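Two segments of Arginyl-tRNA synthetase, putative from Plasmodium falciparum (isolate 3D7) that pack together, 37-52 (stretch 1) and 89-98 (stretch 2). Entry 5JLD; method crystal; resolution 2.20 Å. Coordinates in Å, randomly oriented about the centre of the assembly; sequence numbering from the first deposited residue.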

# COMPACT_ATOMS: atom_id res chain seq x y z
N TYR A 37 8.15 17.78 8.97
CA TYR A 37 7.35 18.90 8.53
C TYR A 37 7.23 19.83 9.69
O TYR A 37 7.20 19.40 10.84
CB TYR A 37 5.96 18.46 8.05
CG TYR A 37 6.00 17.58 6.83
CD1 TYR A 37 6.63 18.01 5.67
CD2 TYR A 37 5.39 16.33 6.82
CE1 TYR A 37 6.68 17.22 4.55
CE2 TYR A 37 5.42 15.53 5.69
CZ TYR A 37 6.07 15.98 4.56
OH TYR A 37 6.12 15.21 3.43
N ALA A 38 7.18 21.12 9.38
CA ALA A 38 6.94 22.11 10.41
C ALA A 38 5.44 22.34 10.47
O ALA A 38 4.71 21.94 9.55
CB ALA A 38 7.67 23.41 10.10
N ASN A 39 5.00 22.96 11.55
CA ASN A 39 3.68 23.58 11.61
C ASN A 39 3.57 24.57 10.46
O ASN A 39 4.39 25.49 10.36
CB ASN A 39 3.50 24.28 12.96
CG ASN A 39 2.13 24.93 13.12
OD1 ASN A 39 1.55 25.44 12.16
ND2 ASN A 39 1.63 24.95 14.35
N LEU A 40 2.56 24.41 9.62
CA LEU A 40 2.44 25.19 8.40
C LEU A 40 2.27 26.69 8.65
O LEU A 40 2.58 27.52 7.79
CB LEU A 40 1.28 24.67 7.55
CG LEU A 40 1.22 25.13 6.10
CD1 LEU A 40 2.45 24.67 5.32
CD2 LEU A 40 -0.05 24.61 5.45
N LYS A 41 1.79 27.05 9.84
CA LYS A 41 1.63 28.45 10.19
C LYS A 41 3.00 29.12 10.29
O LYS A 41 3.13 30.33 10.08
CB LYS A 41 0.87 28.60 11.51
N PHE A 42 4.02 28.32 10.58
CA PHE A 42 5.33 28.87 10.89
C PHE A 42 6.43 28.43 9.93
O PHE A 42 7.41 29.14 9.75
CB PHE A 42 5.68 28.52 12.33
CG PHE A 42 4.74 29.14 13.33
CD1 PHE A 42 4.90 30.47 13.71
CD2 PHE A 42 3.68 28.41 13.85
CE1 PHE A 42 4.02 31.06 14.61
CE2 PHE A 42 2.80 28.99 14.75
CZ PHE A 42 2.98 30.32 15.14
N GLY A 43 6.28 27.27 9.29
CA GLY A 43 7.26 26.87 8.30
C GLY A 43 6.78 25.75 7.40
O GLY A 43 5.61 25.36 7.44
N HIS A 44 7.70 25.23 6.59
CA HIS A 44 7.41 24.10 5.71
C HIS A 44 8.09 22.83 6.24
O HIS A 44 7.43 21.81 6.48
CB HIS A 44 7.86 24.41 4.28
CG HIS A 44 7.14 25.57 3.66
ND1 HIS A 44 7.55 26.17 2.49
CD2 HIS A 44 6.02 26.24 4.05
CE1 HIS A 44 6.72 27.15 2.18
NE2 HIS A 44 5.78 27.20 3.11
N TYR A 45 9.40 22.90 6.41
CA TYR A 45 10.13 21.77 6.96
C TYR A 45 10.87 22.22 8.22
O TYR A 45 10.96 23.41 8.50
CB TYR A 45 11.13 21.19 5.94
CG TYR A 45 10.48 20.39 4.82
CD1 TYR A 45 9.89 21.04 3.75
CD2 TYR A 45 10.46 18.99 4.84
CE1 TYR A 45 9.29 20.34 2.73
CE2 TYR A 45 9.87 18.26 3.81
CZ TYR A 45 9.29 18.96 2.75
OH TYR A 45 8.69 18.30 1.71
N GLN A 46 11.41 21.25 8.94
CA GLN A 46 11.99 21.48 10.24
C GLN A 46 13.04 20.42 10.58
O GLN A 46 12.90 19.26 10.20
CB GLN A 46 10.89 21.47 11.28
CG GLN A 46 11.33 21.28 12.70
CD GLN A 46 10.17 21.49 13.63
OE1 GLN A 46 9.20 22.17 13.27
NE2 GLN A 46 10.24 20.90 14.83
N CYS A 47 14.09 20.82 11.28
CA CYS A 47 15.14 19.91 11.70
C CYS A 47 15.45 20.14 13.17
O CYS A 47 15.63 21.28 13.60
CB CYS A 47 16.40 20.09 10.85
SG CYS A 47 17.84 19.21 11.52
N ASN A 48 15.49 19.06 13.93
CA ASN A 48 15.55 19.14 15.38
C ASN A 48 16.90 18.77 15.99
O ASN A 48 17.05 18.76 17.22
CB ASN A 48 14.45 18.26 15.99
CG ASN A 48 13.11 18.97 16.05
OD1 ASN A 48 12.57 19.40 15.03
ND2 ASN A 48 12.57 19.12 17.25
N ASN A 49 17.89 18.53 15.13
CA ASN A 49 19.15 17.91 15.58
C ASN A 49 19.95 18.74 16.56
O ASN A 49 20.72 18.19 17.36
CB ASN A 49 20.02 17.55 14.38
CG ASN A 49 19.52 16.31 13.66
OD1 ASN A 49 18.61 16.40 12.84
ND2 ASN A 49 20.08 15.15 13.99
N ALA A 50 19.77 20.06 16.54
CA ALA A 50 20.47 20.92 17.48
C ALA A 50 20.14 20.54 18.91
O ALA A 50 20.97 20.66 19.81
CB ALA A 50 20.14 22.40 17.23
N ILE A 51 18.91 20.08 19.13
CA ILE A 51 18.46 19.78 20.49
C ILE A 51 19.22 18.55 21.01
O ILE A 51 19.78 18.57 22.11
CB ILE A 51 16.93 19.57 20.52
CG1 ILE A 51 16.25 20.89 20.14
CG2 ILE A 51 16.47 19.09 21.91
CD1 ILE A 51 14.75 20.81 19.95
N ASN A 52 19.32 17.53 20.17
CA ASN A 52 20.09 16.34 20.55
C ASN A 52 21.59 16.60 20.66
O ASN A 52 22.26 16.06 21.55
CB ASN A 52 19.80 15.22 19.55
CG ASN A 52 18.46 14.56 19.82
OD1 ASN A 52 17.73 14.96 20.74
ND2 ASN A 52 18.12 13.55 19.02
N PRO A 89 13.45 28.93 20.42
CA PRO A 89 14.07 28.85 21.74
C PRO A 89 14.40 27.41 22.14
O PRO A 89 15.38 27.20 22.87
CB PRO A 89 13.00 29.46 22.68
CG PRO A 89 11.74 29.53 21.87
CD PRO A 89 12.16 29.65 20.45
N GLN A 90 13.63 26.44 21.65
CA GLN A 90 13.90 25.04 21.93
C GLN A 90 15.12 24.58 21.15
O GLN A 90 15.85 23.69 21.57
CB GLN A 90 12.69 24.16 21.59
CG GLN A 90 11.41 24.52 22.36
CD GLN A 90 10.46 25.38 21.53
OE1 GLN A 90 10.88 26.15 20.66
NE2 GLN A 90 9.16 25.26 21.81
N GLY A 91 15.33 25.20 20.00
CA GLY A 91 16.52 24.92 19.23
C GLY A 91 16.28 24.20 17.93
O GLY A 91 17.22 23.97 17.17
N PHE A 92 15.04 23.82 17.65
CA PHE A 92 14.80 23.28 16.31
C PHE A 92 14.84 24.43 15.28
O PHE A 92 14.79 25.62 15.64
CB PHE A 92 13.50 22.50 16.23
CG PHE A 92 12.29 23.24 16.71
CD1 PHE A 92 11.67 24.19 15.91
CD2 PHE A 92 11.75 22.96 17.96
CE1 PHE A 92 10.53 24.85 16.35
CE2 PHE A 92 10.61 23.61 18.41
CZ PHE A 92 10.00 24.56 17.60
N ILE A 93 14.95 24.05 14.02
CA ILE A 93 15.12 24.98 12.91
C ILE A 93 14.03 24.77 11.87
O ILE A 93 13.79 23.65 11.45
CB ILE A 93 16.51 24.80 12.25
CG1 ILE A 93 17.64 25.13 13.23
CG2 ILE A 93 16.62 25.61 10.98
CD1 ILE A 93 19.00 24.59 12.79
N THR A 94 13.37 25.83 11.45
CA THR A 94 12.33 25.72 10.44
C THR A 94 12.75 26.43 9.17
O THR A 94 13.48 27.43 9.20
CB THR A 94 10.98 26.31 10.91
OG1 THR A 94 11.16 27.68 11.27
CG2 THR A 94 10.43 25.53 12.12
N VAL A 95 12.30 25.90 8.04
CA VAL A 95 12.56 26.51 6.74
C VAL A 95 11.28 26.58 5.93
O VAL A 95 10.35 25.76 6.10
CB VAL A 95 13.62 25.73 5.93
CG1 VAL A 95 14.96 25.77 6.63
CG2 VAL A 95 13.16 24.28 5.68
N LYS A 96 11.25 27.59 5.06
CA LYS A 96 10.21 27.77 4.06
C LYS A 96 10.86 27.73 2.70
O LYS A 96 11.89 28.38 2.48
CB LYS A 96 9.47 29.10 4.23
CG LYS A 96 8.54 29.20 5.42
CD LYS A 96 7.78 30.53 5.39
CE LYS A 96 6.93 30.71 6.63
NZ LYS A 96 6.34 32.08 6.72
N LEU A 97 10.26 26.98 1.78
CA LEU A 97 10.74 26.97 0.41
C LEU A 97 10.35 28.28 -0.26
O LEU A 97 9.26 28.79 -0.04
CB LEU A 97 10.16 25.78 -0.34
CG LEU A 97 10.49 24.45 0.34
CD1 LEU A 97 9.71 23.34 -0.30
CD2 LEU A 97 11.98 24.22 0.21
N SER A 98 11.25 28.81 -1.07
CA SER A 98 10.95 30.02 -1.83
C SER A 98 9.87 29.80 -2.89
O SER A 98 9.64 28.68 -3.36
CB SER A 98 12.21 30.55 -2.52
OG SER A 98 12.58 29.66 -3.56
O HOH W 1 10.36 28.83 8.74
O HOH W 2 18.00 21.78 15.11

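The two stretches join as neighbouring antiparallel strands, 45-47 against 93-97, whose N-to-C directions differ by 154° and whose axes approach to 4.6 Å. Two pairs carry reciprocal backbone hydrogen bonds: Val 95 N to Tyr 45 O at 2.9 Å with Tyr 45 N to Val 95 O at 3.0 Å, and Cys 47 N to Ile 93 O with Ile 93 N to Cys 47 O, both 2.9 Å. Between them, Gln 46 and Thr 94 form a non-hydrogen-bonded pair, and their CA atoms lie only 4.3 Å apart. Here the same carbonyls also receive CA-H contacts, Gln 46 CA lying 3.1 Å from Ile 93 O and Thr 94 CA 3.3 Å from Tyr 45 O. In all, 788 Å² is buried between the stretches.

His 44, which has the largest covered area, 75 Å², extends this ladder beyond the strand. Its backbone N donates to Val 95 O at 2.7 Å, so that one carbonyl serves both His 44 and Tyr 45. With chi1 in the m well, the imidazole reaches the opposing backbone, where His 44 ND1 accepts a hydrogen bond from Leu 97 N at 2.9 Å. This bond requires ND1 to be unprotonated. Lys 96 covers one face of the His 44 ring, its CB 4.0 Å from the centroid of that ring and 16° off the normal, in a CH-pi contact. The extended Lys 96 side chain also passes Gly 43, with Lys 96 CG 3.9 Å from Gly 43 CA. A CB on Gly 43 would sit about 3.1 Å from Thr 94 CB, a tight fit.

Phe 92, with 71 Å² covered, anchors the other end. Gln 46 NE2 lies over one face of its ring, 3.6 Å from Phe 92 CG, and is held by a 2.8 Å hydrogen bond to Asn 48 OD1. At the ring edge, Ile 51 CD1 makes apolar contact with Phe 92 CD2 at 4.2 Å. Ile 51 also packs on the turn before the strand, its CG1 3.2 Å from Gln 90 O. Gly 91, at phi 112°, adopts a backbone conformation that by itself calls for glycine.

On the face bearing Tyr 45, Cys 47, Ile 93 and Val 95, apolar packing adds to the backbone bonding: Tyr 45 CB meets Val 95 CG2 at 3.7 Å. Two waters extend the polar network. Water 1 links Phe 42 O (3.1 Å) to Thr 94 OG1 (2.9 Å), while water 2 donates to Cys 47 O (2.9 Å) and Gly 91 O (3.1 Å) and accepts from Ala 50 N (2.9 Å).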